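Local coordinates for protein beta-1,4-galactanase (Humicola insolens, PDB 1HJQ) that hydrolyses the beta-1,4-galactosidic linkages of type I arabinogalactans as a family 53 glycoside hydrolase, at residues Tyr61-Ala66 against Met117-Asp122; Leu2-Val7 against Val41-Gln46. All blocks are in the same frame, centred on the assembly; numbering follows the deposited sequence.

Contact 1. Residues Tyr61-Ala66 against Met117-Asp122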
ATOM      1  N   TYR A  61      17.724   0.139   2.255  1.00 21.18           N
ATOM      2  CA  TYR A  61      17.163   0.106   0.913  1.00 20.08           C
ATOM      3  C   TYR A  61      16.068   1.152   0.753  1.00 20.14           C
ATOM      4  O   TYR A  61      16.018   1.861  -0.252  1.00 20.29           O
ATOM      5  CB  TYR A  61      16.589  -1.291   0.619  1.00 20.66           C
ATOM      6  CG  TYR A  61      15.924  -1.435  -0.739  1.00 20.09           C
ATOM      7  CD1 TYR A  61      14.669  -0.879  -0.993  1.00 20.01           C
ATOM      8  CD2 TYR A  61      16.566  -2.100  -1.779  1.00 20.07           C
ATOM      9  CE1 TYR A  61      14.074  -0.978  -2.249  1.00 20.49           C
ATOM     10  CE2 TYR A  61      15.982  -2.205  -3.038  1.00 21.02           C
ATOM     11  CZ  TYR A  61      14.738  -1.641  -3.269  1.00 21.34           C
ATOM     12  OH  TYR A  61      14.171  -1.730  -4.525  1.00 21.89           O
ATOM     13  N   ASN A  62      15.190   1.255   1.743  1.00 19.89           N
ATOM     14  CA  ASN A  62      14.098   2.212   1.662  1.00 20.66           C
ATOM     15  C   ASN A  62      14.536   3.649   1.856  1.00 20.64           C
ATOM     16  O   ASN A  62      13.853   4.570   1.410  1.00 21.35           O
ATOM     17  CB  ASN A  62      13.001   1.849   2.662  1.00 21.33           C
ATOM     18  CG  ASN A  62      12.120   0.723   2.163  1.00 21.97           C
ATOM     19  OD1 ASN A  62      11.291   0.919   1.270  1.00 22.83           O
ATOM     20  ND2 ASN A  62      12.306  -0.469   2.718  1.00 21.26           N
ATOM     21  N   ILE A  63      15.672   3.849   2.512  1.00 20.51           N
ATOM     22  CA  ILE A  63      16.170   5.199   2.715  1.00 21.15           C
ATOM     23  C   ILE A  63      16.736   5.757   1.418  1.00 22.04           C
ATOM     24  O   ILE A  63      16.590   6.942   1.133  1.00 21.48           O
ATOM     25  CB  ILE A  63      17.238   5.242   3.810  1.00 21.00           C
ATOM     26  CG1 ILE A  63      16.550   5.095   5.165  1.00 21.56           C
ATOM     27  CG2 ILE A  63      18.039   6.538   3.720  1.00 20.30           C
ATOM     28  CD1 ILE A  63      17.450   5.326   6.338  1.00 24.73           C
ATOM     29  N   GLN A  64      17.377   4.903   0.626  1.00 23.61           N
ATOM     30  CA  GLN A  64      17.932   5.345  -0.650  1.00 24.17           C
ATOM     31  C   GLN A  64      16.764   5.745  -1.549  1.00 23.80           C
ATOM     32  O   GLN A  64      16.833   6.748  -2.263  1.00 24.13           O
ATOM     33  CB  GLN A  64      18.741   4.223  -1.306  1.00 25.51           C
ATOM     34  CG  GLN A  64      20.024   4.709  -1.973  1.00 28.11           C
ATOM     35  CD  GLN A  64      20.836   3.575  -2.578  1.00 30.87           C
ATOM     36  OE1 GLN A  64      21.145   2.584  -1.903  1.00 32.28           O
ATOM     37  NE2 GLN A  64      21.190   3.713  -3.856  1.00 30.49           N
ATOM     38  N   LEU A  65      15.686   4.967  -1.494  1.00 22.79           N
ATOM     39  CA  LEU A  65      14.496   5.248  -2.290  1.00 22.69           C
ATOM     40  C   LEU A  65      13.827   6.546  -1.875  1.00 22.37           C
ATOM     41  O   LEU A  65      13.514   7.394  -2.710  1.00 21.16           O
ATOM     42  CB  LEU A  65      13.484   4.112  -2.164  1.00 22.67           C
ATOM     43  CG  LEU A  65      13.742   2.897  -3.047  1.00 22.91           C
ATOM     44  CD1 LEU A  65      12.590   1.906  -2.933  1.00 22.61           C
ATOM     45  CD2 LEU A  65      13.888   3.372  -4.473  1.00 23.21           C
ATOM     46  N   ALA A  66      13.601   6.689  -0.578  1.00 22.77           N
ATOM     47  CA  ALA A  66      12.966   7.886  -0.045  1.00 23.60           C
ATOM     48  C   ALA A  66      13.713   9.130  -0.507  1.00 23.80           C
ATOM     49  O   ALA A  66      13.134  10.032  -1.111  1.00 24.61           O
ATOM     50  CB  ALA A  66      12.937   7.822   1.473  1.00 22.56           C
ATOM     51  N   MET A 117      11.415   4.661  12.139  1.00 19.75           N
ATOM     52  CA  MET A 117      10.945   6.004  11.837  1.00 20.66           C
ATOM     53  C   MET A 117      12.039   7.027  12.118  1.00 21.58           C
ATOM     54  O   MET A 117      12.245   7.964  11.343  1.00 20.75           O
ATOM     55  CB  MET A 117       9.693   6.314  12.649  1.00 20.14           C
ATOM     56  CG  MET A 117       8.474   5.497  12.228  1.00 19.85           C
ATOM     57  SD  MET A 117       7.757   5.999  10.635  1.00 21.45           S
ATOM     58  CE  MET A 117       8.770   5.055   9.487  1.00 21.69           C
ATOM     59  N   ASN A 118      12.756   6.843  13.222  1.00 23.06           N
ATOM     60  CA  ASN A 118      13.831   7.764  13.568  1.00 24.44           C
ATOM     61  C   ASN A 118      14.928   7.697  12.517  1.00 25.01           C
ATOM     62  O   ASN A 118      15.701   8.637  12.339  1.00 25.54           O
ATOM     63  CB  ASN A 118      14.406   7.439  14.949  1.00 23.88           C
ATOM     64  CG  ASN A 118      13.579   8.025  16.071  1.00 25.13           C
ATOM     65  OD1 ASN A 118      13.115   9.160  15.981  1.00 25.27           O
ATOM     66  ND2 ASN A 118      13.401   7.263  17.145  1.00 26.60           N
ATOM     67  N   ARG A 119      14.987   6.579  11.812  1.00 25.93           N
ATOM     68  CA  ARG A 119      15.987   6.402  10.775  1.00 26.86           C
ATOM     69  C   ARG A 119      15.733   7.427   9.667  1.00 26.95           C
ATOM     70  O   ARG A 119      16.667   8.029   9.132  1.00 27.06           O
ATOM     71  CB  ARG A 119      15.906   4.986  10.227  1.00 28.14           C
ATOM     72  CG  ARG A 119      17.087   4.591   9.397  1.00 31.75           C
ATOM     73  CD  ARG A 119      18.355   4.503  10.222  1.00 33.08           C
ATOM     74  NE  ARG A 119      19.495   4.258   9.345  1.00 36.09           N
ATOM     75  CZ  ARG A 119      19.734   3.108   8.720  1.00 36.68           C
ATOM     76  NH1 ARG A 119      18.919   2.073   8.879  1.00 36.57           N
ATOM     77  NH2 ARG A 119      20.779   3.004   7.909  1.00 38.21           N
ATOM     78  N   PHE A 120      14.461   7.629   9.331  1.00 26.86           N
ATOM     79  CA  PHE A 120      14.097   8.604   8.310  1.00 26.80           C
ATOM     80  C   PHE A 120      14.259  10.021   8.857  1.00 27.24           C
ATOM     81  O   PHE A 120      14.769  10.906   8.171  1.00 27.67           O
ATOM     82  CB  PHE A 120      12.651   8.396   7.849  1.00 25.60           C
ATOM     83  CG  PHE A 120      12.464   7.203   6.968  1.00 24.71           C
ATOM     84  CD1 PHE A 120      12.082   5.977   7.499  1.00 24.94           C
ATOM     85  CD2 PHE A 120      12.701   7.296   5.603  1.00 24.38           C
ATOM     86  CE1 PHE A 120      11.940   4.859   6.685  1.00 24.03           C
ATOM     87  CE2 PHE A 120      12.562   6.184   4.778  1.00 24.20           C
ATOM     88  CZ  PHE A 120      12.183   4.965   5.319  1.00 24.38           C
ATOM     89  N   ALA A 121      13.824  10.226  10.096  1.00 27.29           N
ATOM     90  CA  ALA A 121      13.922  11.528  10.741  1.00 27.69           C
ATOM     91  C   ALA A 121      15.368  12.009  10.759  1.00 28.23           C
ATOM     92  O   ALA A 121      15.667  13.130  10.344  1.00 28.66           O
ATOM     93  CB  ALA A 121      13.391  11.442  12.158  1.00 28.07           C
ATOM     94  N   ASP A 122      16.263  11.154  11.243  1.00 27.78           N
ATOM     95  CA  ASP A 122      17.676  11.495  11.319  1.00 27.10           C
ATOM     96  C   ASP A 122      18.272  11.711   9.933  1.00 27.02           C
ATOM     97  O   ASP A 122      19.232  12.467   9.772  1.00 27.84           O
ATOM     98  CB  ASP A 122      18.456  10.389  12.040  1.00 26.56           C
ATOM     99  CG  ASP A 122      17.998  10.190  13.475  1.00 26.27           C
ATOM    100  OD1 ASP A 122      17.346  11.106  14.035  1.00 25.46           O
ATOM    101  OD2 ASP A 122      18.305   9.119  14.042  1.00 25.04           O
TER
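Ile63 and Phe120 stand nearest each other, their CA atoms 6.9 Å apart, where helix segments 61-66 and 117-122 run in broadly the same direction with axes 10.8 Å apart at closest approach and inclined by 39°. The Phe120 ring reaches toward helix 59-71 and is met on two sides. Ile63 lies over one face, displaced toward the rim, with its CG1 4.2 Å from Phe120 CE2; the two side chains slide past each other in opposite directions. At the ring edge, in its plane, Ala66 CB comes within 3.7 Å of the same CE2. Asn62 O also stands at the edge, while Asn62 CB is 4.2 Å from Phe120 CZ. The amide of Asn62 leads away from Phe120, and its ND2 is bonded to Asn58 O and Arg47 O. These are neighbouring outer helices of a TIM barrel, and Phe120 also rests on Leu76 and Ile78 of the inner strand 75-80. Ile63 CD1 is modelled over one face of the Arg119 guanidinium, off-centre, but its exact place there is doubtful because it is modelled too close to Arg119 CG. The arginine crosses the isoleucine at about a right angle, bent at chi2 (67°), and its NH2 forms a salt bridge to Asp60. An alanine in place of Arg119 would probably leave the Asp60 carboxylate without this charged partner.

Contact 2. Residues Leu2-Val7 against Val41-Gln46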
ATOM      1  N   LEU A   2      -8.259  13.725  -5.643  1.00 25.04           N
ATOM      2  CA  LEU A   2      -7.438  13.099  -4.617  1.00 23.05           C
ATOM      3  C   LEU A   2      -6.258  13.901  -4.095  1.00 23.42           C
ATOM      4  O   LEU A   2      -5.541  14.566  -4.847  1.00 23.99           O
ATOM      5  CB  LEU A   2      -6.932  11.753  -5.123  1.00 21.95           C
ATOM      6  CG  LEU A   2      -8.013  10.795  -5.627  1.00 21.21           C
ATOM      7  CD1 LEU A   2      -7.371   9.633  -6.357  1.00 20.67           C
ATOM      8  CD2 LEU A   2      -8.850  10.318  -4.456  1.00 20.94           C
ATOM      9  N   GLN A   3      -6.055  13.811  -2.786  1.00 22.40           N
ATOM     10  CA  GLN A   3      -4.955  14.492  -2.133  1.00 20.95           C
ATOM     11  C   GLN A   3      -3.699  13.667  -2.369  1.00 20.67           C
ATOM     12  O   GLN A   3      -2.633  14.198  -2.683  1.00 21.03           O
ATOM     13  CB  GLN A   3      -5.215  14.589  -0.635  1.00 19.69           C
ATOM     14  CG  GLN A   3      -4.228  15.464   0.093  1.00 20.03           C
ATOM     15  CD  GLN A   3      -4.411  15.417   1.591  1.00 20.62           C
ATOM     16  OE1 GLN A   3      -5.535  15.326   2.090  1.00 22.16           O
ATOM     17  NE2 GLN A   3      -3.309  15.495   2.319  1.00 19.60           N
ATOM     18  N   TYR A   4      -3.837  12.356  -2.205  1.00 20.39           N
ATOM     19  CA  TYR A   4      -2.723  11.439  -2.380  1.00 20.21           C
ATOM     20  C   TYR A   4      -2.932  10.594  -3.633  1.00 20.46           C
ATOM     21  O   TYR A   4      -3.871   9.801  -3.715  1.00 20.26           O
ATOM     22  CB  TYR A   4      -2.609  10.521  -1.164  1.00 19.85           C
ATOM     23  CG  TYR A   4      -2.520  11.237   0.163  1.00 20.08           C
ATOM     24  CD1 TYR A   4      -1.441  12.068   0.464  1.00 20.39           C
ATOM     25  CD2 TYR A   4      -3.488  11.042   1.144  1.00 20.19           C
ATOM     26  CE1 TYR A   4      -1.324  12.676   1.711  1.00 19.28           C
ATOM     27  CE2 TYR A   4      -3.380  11.645   2.394  1.00 20.31           C
ATOM     28  CZ  TYR A   4      -2.293  12.459   2.671  1.00 20.27           C
ATOM     29  OH  TYR A   4      -2.172  13.029   3.924  1.00 19.80           O
ATOM     30  N   LYS A   5      -2.069  10.779  -4.620  1.00 20.02           N
ATOM     31  CA  LYS A   5      -2.177  10.001  -5.838  1.00 20.72           C
ATOM     32  C   LYS A   5      -0.790   9.562  -6.259  1.00 19.98           C
ATOM     33  O   LYS A   5       0.053  10.382  -6.627  1.00 21.23           O
ATOM     34  CB  LYS A   5      -2.859  10.811  -6.945  1.00 22.17           C
ATOM     35  CG  LYS A   5      -2.272  12.180  -7.204  1.00 24.03           C
ATOM     36  CD  LYS A   5      -3.106  12.907  -8.251  1.00 25.99           C
ATOM     37  CE  LYS A   5      -2.611  14.330  -8.489  1.00 26.57           C
ATOM     38  NZ  LYS A   5      -3.403  14.984  -9.572  1.00 28.24           N
ATOM     39  N   GLY A   6      -0.549   8.261  -6.187  1.00 18.43           N
ATOM     40  CA  GLY A   6       0.756   7.760  -6.552  1.00 17.30           C
ATOM     41  C   GLY A   6       0.815   6.270  -6.809  1.00 16.64           C
ATOM     42  O   GLY A   6      -0.204   5.611  -7.039  1.00 16.38           O
ATOM     43  N   VAL A   7       2.030   5.740  -6.766  1.00 15.62           N
ATOM     44  CA  VAL A   7       2.247   4.333  -7.012  1.00 15.31           C
ATOM     45  C   VAL A   7       3.176   3.737  -5.971  1.00 14.84           C
ATOM     46  O   VAL A   7       3.840   4.456  -5.227  1.00 14.14           O
ATOM     47  CB  VAL A   7       2.907   4.111  -8.389  1.00 16.01           C
ATOM     48  CG1 VAL A   7       2.119   4.829  -9.480  1.00 16.44           C
ATOM     49  CG2 VAL A   7       4.349   4.599  -8.355  1.00 15.36           C
ATOM     50  N   VAL A  41       2.087  11.864 -10.552  1.00 16.17           N
ATOM     51  CA  VAL A  41       2.220  11.181  -9.270  1.00 15.90           C
ATOM     52  C   VAL A  41       2.763  12.166  -8.244  1.00 15.18           C
ATOM     53  O   VAL A  41       3.678  12.922  -8.549  1.00 15.23           O
ATOM     54  CB  VAL A  41       3.194   9.983  -9.377  1.00 16.66           C
ATOM     55  CG1 VAL A  41       3.467   9.394  -7.986  1.00 15.63           C
ATOM     56  CG2 VAL A  41       2.609   8.922 -10.305  1.00 16.17           C
ATOM     57  N   ASN A  42       2.197  12.175  -7.039  1.00 15.09           N
ATOM     58  CA  ASN A  42       2.686  13.090  -5.997  1.00 15.00           C
ATOM     59  C   ASN A  42       3.120  12.352  -4.736  1.00 14.52           C
ATOM     60  O   ASN A  42       3.384  12.971  -3.705  1.00 14.79           O
ATOM     61  CB  ASN A  42       1.635  14.162  -5.633  1.00 13.98           C
ATOM     62  CG  ASN A  42       0.357  13.578  -5.029  1.00 16.18           C
ATOM     63  OD1 ASN A  42       0.286  12.393  -4.693  1.00 15.78           O
ATOM     64  ND2 ASN A  42      -0.663  14.426  -4.878  1.00 14.61           N
ATOM     65  N   MET A  43       3.200  11.029  -4.824  1.00 13.98           N
ATOM     66  CA  MET A  43       3.598  10.220  -3.677  1.00 13.32           C
ATOM     67  C   MET A  43       3.901   8.779  -4.055  1.00 11.89           C
ATOM     68  O   MET A  43       3.241   8.200  -4.909  1.00 10.87           O
ATOM     69  CB  MET A  43       2.502  10.236  -2.605  1.00 13.43           C
ATOM     70  CG  MET A  43       2.819   9.372  -1.387  1.00 14.05           C
ATOM     71  SD  MET A  43       1.670   9.636  -0.016  1.00 16.28           S
ATOM     72  CE  MET A  43       2.147  11.303   0.499  1.00 15.75           C
ATOM     73  N   VAL A  44       4.912   8.209  -3.416  1.00 11.29           N
ATOM     74  CA  VAL A  44       5.268   6.827  -3.676  1.00 11.36           C
ATOM     75  C   VAL A  44       5.073   6.002  -2.405  1.00 11.78           C
ATOM     76  O   VAL A  44       5.238   6.501  -1.289  1.00 10.50           O
ATOM     77  CB  VAL A  44       6.733   6.693  -4.156  1.00 11.05           C
ATOM     78  CG1 VAL A  44       6.880   7.300  -5.536  1.00 11.86           C
ATOM     79  CG2 VAL A  44       7.677   7.375  -3.183  1.00 11.25           C
ATOM     80  N   ARG A  45       4.693   4.742  -2.590  1.00 12.41           N
ATOM     81  CA  ARG A  45       4.482   3.817  -1.485  1.00 13.66           C
ATOM     82  C   ARG A  45       5.670   2.864  -1.509  1.00 14.11           C
ATOM     83  O   ARG A  45       6.041   2.362  -2.566  1.00 14.55           O
ATOM     84  CB  ARG A  45       3.172   3.060  -1.701  1.00 14.90           C
ATOM     85  CG  ARG A  45       2.811   2.022  -0.647  1.00 16.48           C
ATOM     86  CD  ARG A  45       1.439   1.456  -0.965  1.00 17.86           C
ATOM     87  NE  ARG A  45       0.999   0.414  -0.044  1.00 18.76           N
ATOM     88  CZ  ARG A  45       1.096  -0.890  -0.279  1.00 18.71           C
ATOM     89  NH1 ARG A  45       1.625  -1.335  -1.411  1.00 18.79           N
ATOM     90  NH2 ARG A  45       0.650  -1.754   0.617  1.00 19.44           N
ATOM     91  N   GLN A  46       6.285   2.632  -0.356  1.00 14.67           N
ATOM     92  CA  GLN A  46       7.439   1.739  -0.292  1.00 15.43           C
ATOM     93  C   GLN A  46       7.256   0.688   0.797  1.00 15.16           C
ATOM     94  O   GLN A  46       6.935   1.016   1.937  1.00 16.01           O
ATOM     95  CB  GLN A  46       8.721   2.547  -0.027  1.00 16.09           C
ATOM     96  CG  GLN A  46       9.038   3.626  -1.085  1.00 17.83           C
ATOM     97  CD  GLN A  46      10.379   4.314  -0.838  1.00 18.91           C
ATOM     98  OE1 GLN A  46      10.792   5.186  -1.598  1.00 18.16           O
ATOM     99  NE2 GLN A  46      11.060   3.920   0.234  1.00 20.29           N
TER
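Tyr4 and Met43 lie side by side and point the same way. The methionine CE touches the ring at Tyr4 CD1, 3.7 Å away, and Met43 SD sits 4.9 Å from the Tyr4 ring centre, an oblique Met-aromatic contact. Asn42 is turned quite differently, crossing the Lys5 side chain at about a right angle. Its CG is held between the backbone N and the carbonyl carbon (chi1 63°), and its amide meets the backbone of residues 3-5 with both ends. OD1 of Asn42 accepts Lys5 N at 2.9 Å in a fairly straight bond (163° at the hydrogen), the donor tilted moderately from the carbonyl plane. ND2 of Asn42 gives a more bent bond to Gln3 O at 3.0 Å, and the two bonds together hold the amide against rotation. Lys5 CG packs 3.6 Å from Asn42 ND2, while the extended lysine chain carries NZ on to Phe329 O. This is the pairing of the first two parallel strands of the TIM barrel, 4-8 and 43-48, whose short segments cross at 54°. The backbone of Asn42 joins in, its N bonded to Lys5 O at 2.8 Å; farther along, Arg45 N reaches Val7 O, also at 2.8 Å, whereas Val7 N to Met43 O is weak. Val7 and Val44 turn their side chains to the same face of the sheet. Beside side-chain-less Gly6, Val41 lays CG1 3.5 Å from the glycine CA. The Arg45 side chain heads away from strand 4-7, forming salt bridges with Asp8 and with Glu245.

Overall arrangement
Contacts 1 and 2 lie in series along the chain, their centres about 17 Å apart, and represent the outer and inner layers of one barrel. Strand 43-48 of contact 2 is followed directly by helix 59-71 of contact 1, and the two touch where Gln46 NE2 lies 3.1 Å from Asn62 O, a probable hydrogen bond. Contact 1 is away from the active site. Contact 2 borders it through Arg45, about 3 Å from Glu245, the likely nucleophile, and about 6 Å from Glu135, the likely proton donor, between nearest side-chain atoms. Glu135 and Glu245 stand at or just beyond the C-terminal ends of strands 129-132 and 240-245, the fourth and seventh of the barrel, as in other clan GH-A enzymes.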